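Local coordinates for protein Xaa-Pro dipeptidase (Lactobacillus brevis, PDB 3I7M) that probably acts as a manganese-dependent metallopeptidase of family M24B, of which this chain is the N-terminal creatinase/prolidase domain, at residues Q52-E64 / T69-H81. Numbering follows the deposited sequence.
Sequences QDPFIFAPALEVE and TGWQFPVIGYLDH
W71 lies against I56, whose CD1 stands over one face of the indole, 3.6 Å from the centroid of its five-membered ring. With CG anti to the backbone N (chi1 168°), the indole turns its NE1 to P74 O, bonding at 3.1 Å with the oxygen in the ring plane. Were W71 cut back to an alanine, I56 CD1 would probably lose its aromatic cover and P74 O one of its two donors. F73 receives P54 over its face, CD sitting 3.7 Å from the ring centroid. P74 O is gripped twice, since I56 N (3.0 Å, 173° at the hydrogen) arrives from the opposite face of the carbonyl plane to NE1. V75 meets V63, CG1 to CG1, at 3.8 Å. I76 bonds through N to I56 O and through O to A58 N, while its CD1 reaches F55 CD1 at 3.5 Å. G77, lacking a CB, lets V63 CG2 lie against its CA. The Y78 ring runs nearly parallel to that of F57 (14°) but slid aside, centroids 5.3 Å apart; its OH bonds V43 N. Parallel pairing of 55-59 with edge strand 75-78, linked through helix 63-67, defines a beta-alpha-beta crossover in the creatinase/prolidase N-terminal domain.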
# COMPACT_ATOMS: atom_id res chain seq x y z
N GLN A 52 13.56 0.48 -1.33
CA GLN A 52 13.53 1.50 -0.29
C GLN A 52 12.42 1.17 0.68
O GLN A 52 11.69 0.22 0.43
CB GLN A 52 13.39 2.90 -0.90
CG GLN A 52 12.07 3.14 -1.64
CD GLN A 52 11.89 4.59 -2.07
OE1 GLN A 52 11.80 5.52 -1.21
NE2 GLN A 52 11.86 4.81 -3.33
N ASP A 53 12.36 1.90 1.78
CA ASP A 53 11.49 1.59 2.87
C ASP A 53 10.00 1.77 2.50
O ASP A 53 9.64 2.66 1.70
CB ASP A 53 11.78 2.48 4.08
CG ASP A 53 13.12 2.16 4.76
OD1 ASP A 53 13.77 1.12 4.45
OD2 ASP A 53 13.39 2.97 5.67
N PRO A 54 9.17 0.93 3.14
CA PRO A 54 7.72 1.03 2.92
C PRO A 54 7.10 2.12 3.77
O PRO A 54 7.77 2.73 4.60
CB PRO A 54 7.21 -0.30 3.38
CG PRO A 54 8.14 -0.64 4.58
CD PRO A 54 9.51 -0.11 4.12
N PHE A 55 5.81 2.34 3.60
CA PHE A 55 5.06 3.19 4.50
C PHE A 55 3.63 2.67 4.60
O PHE A 55 3.14 1.93 3.73
CB PHE A 55 5.07 4.65 4.09
CG PHE A 55 4.36 4.99 2.83
CD1 PHE A 55 3.01 5.33 2.80
CD2 PHE A 55 5.07 5.04 1.64
CE1 PHE A 55 2.38 5.65 1.61
CE2 PHE A 55 4.49 5.40 0.45
CZ PHE A 55 3.11 5.73 0.43
N ILE A 56 2.95 3.04 5.66
CA ILE A 56 1.52 2.81 5.82
C ILE A 56 0.80 4.14 5.68
O ILE A 56 1.28 5.20 6.14
CB ILE A 56 1.19 2.15 7.16
CG1 ILE A 56 1.70 0.75 7.11
CG2 ILE A 56 -0.30 2.17 7.48
CD1 ILE A 56 1.57 0.02 8.45
N PHE A 57 -0.38 4.12 5.05
CA PHE A 57 -1.25 5.28 4.90
C PHE A 57 -2.59 4.92 5.51
O PHE A 57 -3.13 3.83 5.27
CB PHE A 57 -1.43 5.63 3.43
CG PHE A 57 -2.15 6.88 3.22
CD1 PHE A 57 -1.47 8.10 3.15
CD2 PHE A 57 -3.54 6.91 3.06
CE1 PHE A 57 -2.18 9.31 2.98
CE2 PHE A 57 -4.18 8.15 2.88
CZ PHE A 57 -3.46 9.29 2.85
N ALA A 58 -3.13 5.76 6.41
CA ALA A 58 -4.27 5.42 7.19
C ALA A 58 -5.08 6.62 7.57
O ALA A 58 -4.55 7.72 7.57
CB ALA A 58 -3.87 4.69 8.47
N PRO A 59 -6.34 6.44 8.00
CA PRO A 59 -7.06 7.55 8.63
C PRO A 59 -6.31 8.03 9.85
O PRO A 59 -5.72 7.25 10.58
CB PRO A 59 -8.41 6.95 8.94
CG PRO A 59 -8.51 5.64 8.04
CD PRO A 59 -7.13 5.18 7.96
N ALA A 60 -6.32 9.35 10.06
CA ALA A 60 -5.57 9.98 11.13
C ALA A 60 -5.79 9.33 12.51
O ALA A 60 -4.83 9.16 13.25
CB ALA A 60 -5.90 11.45 11.18
N LEU A 61 -7.01 8.93 12.79
CA LEU A 61 -7.27 8.36 14.10
C LEU A 61 -6.77 6.95 14.28
O LEU A 61 -6.74 6.46 15.40
CB LEU A 61 -8.76 8.49 14.45
CG LEU A 61 -9.21 9.90 14.63
CD1 LEU A 61 -10.77 10.00 14.78
CD2 LEU A 61 -8.53 10.47 15.92
N GLU A 62 -6.43 6.26 13.19
CA GLU A 62 -5.89 4.93 13.31
C GLU A 62 -4.36 4.97 13.47
O GLU A 62 -3.76 3.97 13.79
CB GLU A 62 -6.27 4.08 12.07
CG GLU A 62 -7.75 3.77 11.97
CD GLU A 62 -8.15 3.04 10.68
OE1 GLU A 62 -7.35 2.23 10.15
OE2 GLU A 62 -9.28 3.26 10.20
N VAL A 63 -3.71 6.10 13.20
CA VAL A 63 -2.26 6.17 13.21
C VAL A 63 -1.65 5.69 14.51
O VAL A 63 -0.66 4.98 14.53
CB VAL A 63 -1.71 7.56 12.81
CG1 VAL A 63 -0.20 7.66 12.99
CG2 VAL A 63 -2.13 7.93 11.39
N GLU A 64 -2.26 6.12 15.61
CA GLU A 64 -1.73 5.73 16.94
C GLU A 64 -1.62 4.24 17.13
O GLU A 64 -0.57 3.75 17.53
CB GLU A 64 -2.52 6.35 18.08
CG GLU A 64 -2.16 5.79 19.48
CD GLU A 64 -2.96 6.33 20.64
OE1 GLU A 64 -3.87 7.15 20.46
OE2 GLU A 64 -2.73 5.80 21.77
N THR A 69 2.00 -0.89 17.11
CA THR A 69 2.38 -2.25 16.74
C THR A 69 3.89 -2.50 16.70
O THR A 69 4.34 -3.64 16.53
CB THR A 69 1.90 -2.65 15.34
OG1 THR A 69 2.52 -1.84 14.30
CG2 THR A 69 0.38 -2.70 15.23
N GLY A 70 4.67 -1.43 16.73
CA GLY A 70 6.11 -1.53 16.54
C GLY A 70 6.60 -1.23 15.15
O GLY A 70 7.80 -1.25 14.88
N TRP A 71 5.66 -0.92 14.25
CA TRP A 71 5.96 -0.77 12.87
C TRP A 71 7.01 0.32 12.85
O TRP A 71 6.84 1.40 13.42
CB TRP A 71 4.63 -0.34 12.17
CG TRP A 71 4.76 0.15 10.74
CD1 TRP A 71 4.81 1.45 10.37
CD2 TRP A 71 4.99 -0.63 9.54
NE1 TRP A 71 4.98 1.55 8.98
CE2 TRP A 71 5.05 0.29 8.47
CE3 TRP A 71 5.05 -2.00 9.25
CZ2 TRP A 71 5.24 -0.12 7.15
CZ3 TRP A 71 5.26 -2.39 7.92
CH2 TRP A 71 5.34 -1.45 6.90
N GLN A 72 8.11 -0.02 12.18
CA GLN A 72 9.36 0.73 12.21
C GLN A 72 9.46 1.80 11.13
O GLN A 72 10.50 2.48 11.01
CB GLN A 72 10.55 -0.24 12.06
CG GLN A 72 10.20 -1.74 12.29
CD GLN A 72 9.20 -2.25 11.25
OE1 GLN A 72 8.47 -3.22 11.44
NE2 GLN A 72 9.14 -1.54 10.15
N PHE A 73 8.42 1.91 10.30
CA PHE A 73 8.50 2.78 9.17
C PHE A 73 7.40 3.83 9.25
O PHE A 73 6.60 3.79 10.23
CB PHE A 73 8.38 1.93 7.91
CG PHE A 73 9.37 0.76 7.84
CD1 PHE A 73 10.71 1.02 7.58
CD2 PHE A 73 8.96 -0.54 8.00
CE1 PHE A 73 11.63 0.01 7.50
CE2 PHE A 73 9.87 -1.60 7.91
CZ PHE A 73 11.22 -1.32 7.65
N PRO A 74 7.42 4.80 8.32
CA PRO A 74 6.41 5.85 8.43
C PRO A 74 4.94 5.40 8.37
O PRO A 74 4.59 4.37 7.76
CB PRO A 74 6.76 6.79 7.33
CG PRO A 74 8.21 6.58 7.13
CD PRO A 74 8.42 5.14 7.31
N VAL A 75 4.13 6.11 9.12
CA VAL A 75 2.68 6.02 9.07
C VAL A 75 2.13 7.41 8.83
O VAL A 75 2.31 8.34 9.68
CB VAL A 75 2.05 5.42 10.34
CG1 VAL A 75 0.52 5.24 10.13
CG2 VAL A 75 2.72 4.10 10.83
N ILE A 76 1.43 7.58 7.72
CA ILE A 76 0.95 8.83 7.25
C ILE A 76 -0.55 8.83 7.39
O ILE A 76 -1.24 7.95 6.89
CB ILE A 76 1.30 9.07 5.74
CG1 ILE A 76 2.82 9.06 5.53
CG2 ILE A 76 0.73 10.36 5.22
CD1 ILE A 76 3.38 7.71 5.32
N GLY A 77 -1.08 9.81 8.09
CA GLY A 77 -2.49 9.91 8.25
C GLY A 77 -3.17 10.93 7.39
O GLY A 77 -2.52 11.88 6.88
N TYR A 78 -4.45 10.75 7.26
CA TYR A 78 -5.27 11.73 6.55
C TYR A 78 -6.54 11.99 7.29
O TYR A 78 -7.16 11.12 7.94
CB TYR A 78 -5.54 11.33 5.09
CG TYR A 78 -6.67 10.36 4.86
CD1 TYR A 78 -7.86 10.75 4.34
CD2 TYR A 78 -6.49 8.99 5.12
CE1 TYR A 78 -8.89 9.91 4.13
CE2 TYR A 78 -7.54 8.12 4.89
CZ TYR A 78 -8.71 8.56 4.37
OH TYR A 78 -9.74 7.67 4.10
N LEU A 79 -7.03 13.23 7.15
CA LEU A 79 -8.28 13.67 7.77
C LEU A 79 -9.44 13.44 6.85
O LEU A 79 -9.24 13.32 5.65
CB LEU A 79 -8.17 15.13 8.23
CG LEU A 79 -7.14 15.25 9.37
CD1 LEU A 79 -6.60 16.72 9.41
CD2 LEU A 79 -7.69 14.84 10.68
N ASP A 80 -10.64 13.40 7.43
CA ASP A 80 -11.83 12.84 6.79
C ASP A 80 -12.18 13.53 5.47
O ASP A 80 -12.78 12.91 4.58
CB ASP A 80 -13.05 12.86 7.76
CG ASP A 80 -12.91 11.86 8.92
OD1 ASP A 80 -12.01 10.99 8.83
OD2 ASP A 80 -13.70 11.92 9.90
N HIS A 81 -11.82 14.81 5.34
CA HIS A 81 -12.21 15.57 4.15
C HIS A 81 -11.03 15.81 3.18
O HIS A 81 -11.19 16.44 2.14
CB HIS A 81 -12.90 16.85 4.57
CG HIS A 81 -14.10 16.63 5.44
ND1 HIS A 81 -15.28 16.10 4.96
CD2 HIS A 81 -14.30 16.82 6.77
CE1 HIS A 81 -16.15 15.99 5.95
NE2 HIS A 81 -15.58 16.43 7.06